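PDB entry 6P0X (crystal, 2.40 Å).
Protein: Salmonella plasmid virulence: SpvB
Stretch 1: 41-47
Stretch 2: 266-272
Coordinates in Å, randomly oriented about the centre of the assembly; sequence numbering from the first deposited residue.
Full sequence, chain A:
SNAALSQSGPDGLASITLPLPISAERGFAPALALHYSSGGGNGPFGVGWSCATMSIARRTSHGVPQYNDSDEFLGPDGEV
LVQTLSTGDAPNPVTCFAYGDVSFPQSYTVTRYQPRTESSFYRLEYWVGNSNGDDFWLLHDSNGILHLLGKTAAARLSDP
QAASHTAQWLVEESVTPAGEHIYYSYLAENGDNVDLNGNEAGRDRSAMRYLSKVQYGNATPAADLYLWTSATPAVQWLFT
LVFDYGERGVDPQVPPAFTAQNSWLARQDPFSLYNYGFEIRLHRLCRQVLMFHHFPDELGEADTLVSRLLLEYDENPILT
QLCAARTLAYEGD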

# COMPACT_ATOMS: atom_id res chain seq x y z
N GLY A 41 2.17 15.97 8.80
CA GLY A 41 2.15 15.41 10.14
C GLY A 41 3.06 14.21 10.27
O GLY A 41 3.94 13.96 9.45
N ASN A 42 2.82 13.44 11.33
CA ASN A 42 3.64 12.28 11.63
C ASN A 42 3.16 11.06 10.84
O ASN A 42 2.05 11.02 10.33
N GLY A 43 4.04 10.06 10.76
CA GLY A 43 3.75 8.84 10.03
C GLY A 43 4.93 7.89 10.05
O GLY A 43 5.83 8.01 10.89
N PRO A 44 4.95 6.93 9.13
CA PRO A 44 6.03 5.92 9.14
C PRO A 44 7.41 6.49 8.86
O PRO A 44 8.40 5.78 9.06
N PHE A 45 7.51 7.74 8.40
CA PHE A 45 8.80 8.37 8.15
C PHE A 45 9.02 9.59 9.04
O PHE A 45 9.84 10.45 8.71
N GLY A 46 8.30 9.67 10.16
CA GLY A 46 8.41 10.81 11.03
C GLY A 46 7.63 12.00 10.51
O GLY A 46 6.85 11.91 9.55
N VAL A 47 7.85 13.14 11.16
CA VAL A 47 7.11 14.35 10.84
C VAL A 47 7.58 14.90 9.50
O VAL A 47 8.79 14.99 9.23
N ALA A 266 10.30 -0.64 17.88
CA ALA A 266 9.21 0.18 18.39
C ALA A 266 9.73 1.61 18.54
O ALA A 266 10.77 1.83 19.17
N ARG A 267 9.00 2.56 17.96
CA ARG A 267 9.45 3.94 17.96
C ARG A 267 9.22 4.59 19.32
O ARG A 267 8.43 4.12 20.14
N GLN A 268 9.92 5.70 19.54
CA GLN A 268 9.80 6.43 20.79
C GLN A 268 8.58 7.33 20.84
O GLN A 268 8.17 7.74 21.93
N ASP A 269 7.97 7.64 19.69
CA ASP A 269 6.86 8.58 19.61
C ASP A 269 5.62 7.93 18.99
O ASP A 269 5.12 8.39 17.96
N PRO A 270 5.08 6.88 19.61
CA PRO A 270 3.89 6.25 19.05
C PRO A 270 2.68 7.16 19.20
O PRO A 270 2.58 7.97 20.12
N PHE A 271 1.74 7.02 18.26
CA PHE A 271 0.54 7.85 18.28
C PHE A 271 -0.60 7.09 17.63
O PHE A 271 -0.40 6.10 16.92
N SER A 272 -1.82 7.58 17.86
CA SER A 272 -3.02 6.95 17.34
C SER A 272 -3.86 7.96 16.56
O SER A 272 -3.90 9.15 16.89

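A long polar side chain can join two loops far apart in sequence when its own loop holds it in place and the other loop offers it acceptors. The contact between residues 41-47 and 266-272 of SpvB is a compact example: only 218 Å² is buried, summed over both sides, yet three hydrogen bonds cross it.

Stretch 2 begins without contact, since Ala 266 lies out of reach. The CA-to-CB bond of Arg 267 points toward stretch 1, and chi angles of p, t and m, with chi4 at 166°, carry the guanidinium across a gap where even the nearest CA atoms, those of Asn 42 and Phe 271, are 8.6 Å apart. NH1 donates to the carbonyl of Gly 43 (Arg 267 NH1 to Gly 43 O, 2.8 Å) with a nearly straight angle of 169°. NH2 donates to the side chain of Asn 42 (Arg 267 NH2 to Asn 42 OD1, 2.9 Å), more bent at 132°. Both acceptors lie at the edge of the guanidinium, near its plane, where its N-H groups point. The Gly 43 carbonyl also closes the type I turn from Gly 43 to Gly 46, receiving the backbone bond from Gly 46 N to Gly 43 O at 3.1 Å.

Gln 268 makes no contact. Asp 269 points toward stretch 1 with chi1 in p, and its carboxylate grips Arg 267 from within the same loop: Arg 267 NE to Asp 269 OD1 is 2.7 Å, a salt bridge, and Arg 267 NH2 to Asp 269 OD2 is 3.0 Å. OD2 also accepts from stretch 1 (Asn 42 ND2 to Asp 269 OD2, 3.0 Å, 166°). The amide of Asn 42 thus works in both senses, accepting from the arginine and donating to the aspartate. Its chi1 of -148° lies between wells, and OD1 is further tied to its own stretch by the bond from Gly 43 N to Asn 42 OD1 at 2.8 Å.

Pro 270 points away, and Phe 271, where the strand begins, supplies the apolar part. Its CA-to-CB bond points toward stretch 1, and with chi1 in p and chi2 at -85° the ring packs obliquely against Asn 42 (Phe 271 CE1 to Asn 42 CG, 3.6 Å) and the following backbone (Phe 271 CZ to Gly 43 N, 3.8 Å). Ser 272 is again out of reach. Across the gap, the CA-to-CB bonds of Pro 44 and Phe 45 point away. Asn 42 is the side chain of stretch 1 that makes polar contacts, and Gly 43 O adds a backbone acceptor.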

# COMPACT_ATOMS: atom_id res chain seq x y z
CB ASN A 42 3.62 11.98 13.13
CG ASN A 42 4.92 11.38 13.63
OD1 ASN A 42 5.71 10.85 12.85
ND2 ASN A 42 5.15 11.46 14.94
CB PRO A 44 5.61 4.93 8.04
CG PRO A 44 4.22 5.30 7.63
CD PRO A 44 3.98 6.71 8.04
CB PHE A 45 8.93 8.75 6.67
CG PHE A 45 8.93 7.57 5.75
CD1 PHE A 45 10.11 6.90 5.45
CD2 PHE A 45 7.75 7.12 5.18
CE1 PHE A 45 10.11 5.81 4.59
CE2 PHE A 45 7.75 6.03 4.33
CZ PHE A 45 8.93 5.37 4.04
CB VAL A 47 7.28 15.39 11.96
CG1 VAL A 47 6.68 16.72 11.55
CG2 VAL A 47 6.62 14.87 13.23
CB ALA A 266 8.70 -0.34 19.74
CB ARG A 267 8.72 4.74 16.87
CG ARG A 267 7.22 4.78 17.04
CD ARG A 267 6.53 5.27 15.77
NE ARG A 267 6.80 6.68 15.51
CZ ARG A 267 6.55 7.28 14.35
NH1 ARG A 267 6.05 6.59 13.33
NH2 ARG A 267 6.82 8.57 14.20
CB GLN A 268 11.06 7.28 21.02
CG GLN A 268 12.29 6.48 21.36
CD GLN A 268 13.50 7.36 21.58
OE1 GLN A 268 13.41 8.40 22.24
NE2 GLN A 268 14.64 6.96 21.04
CB ASP A 269 7.27 9.82 18.82
CG ASP A 269 7.66 9.50 17.38
OD1 ASP A 269 8.19 8.40 17.12
OD2 ASP A 269 7.41 10.36 16.50
CB PRO A 270 3.73 4.97 19.88
CG PRO A 270 4.35 5.31 21.19
CD PRO A 270 5.38 6.38 20.97
CB PHE A 271 0.76 9.19 17.58
CG PHE A 271 1.06 9.07 16.11
CD1 PHE A 271 2.35 8.84 15.66
CD2 PHE A 271 0.04 9.21 15.17
CE1 PHE A 271 2.62 8.73 14.31
CE2 PHE A 271 0.30 9.10 13.82
CZ PHE A 271 1.60 8.86 13.39
CB SER A 272 -3.85 6.34 18.47
OG SER A 272 -3.21 5.21 19.02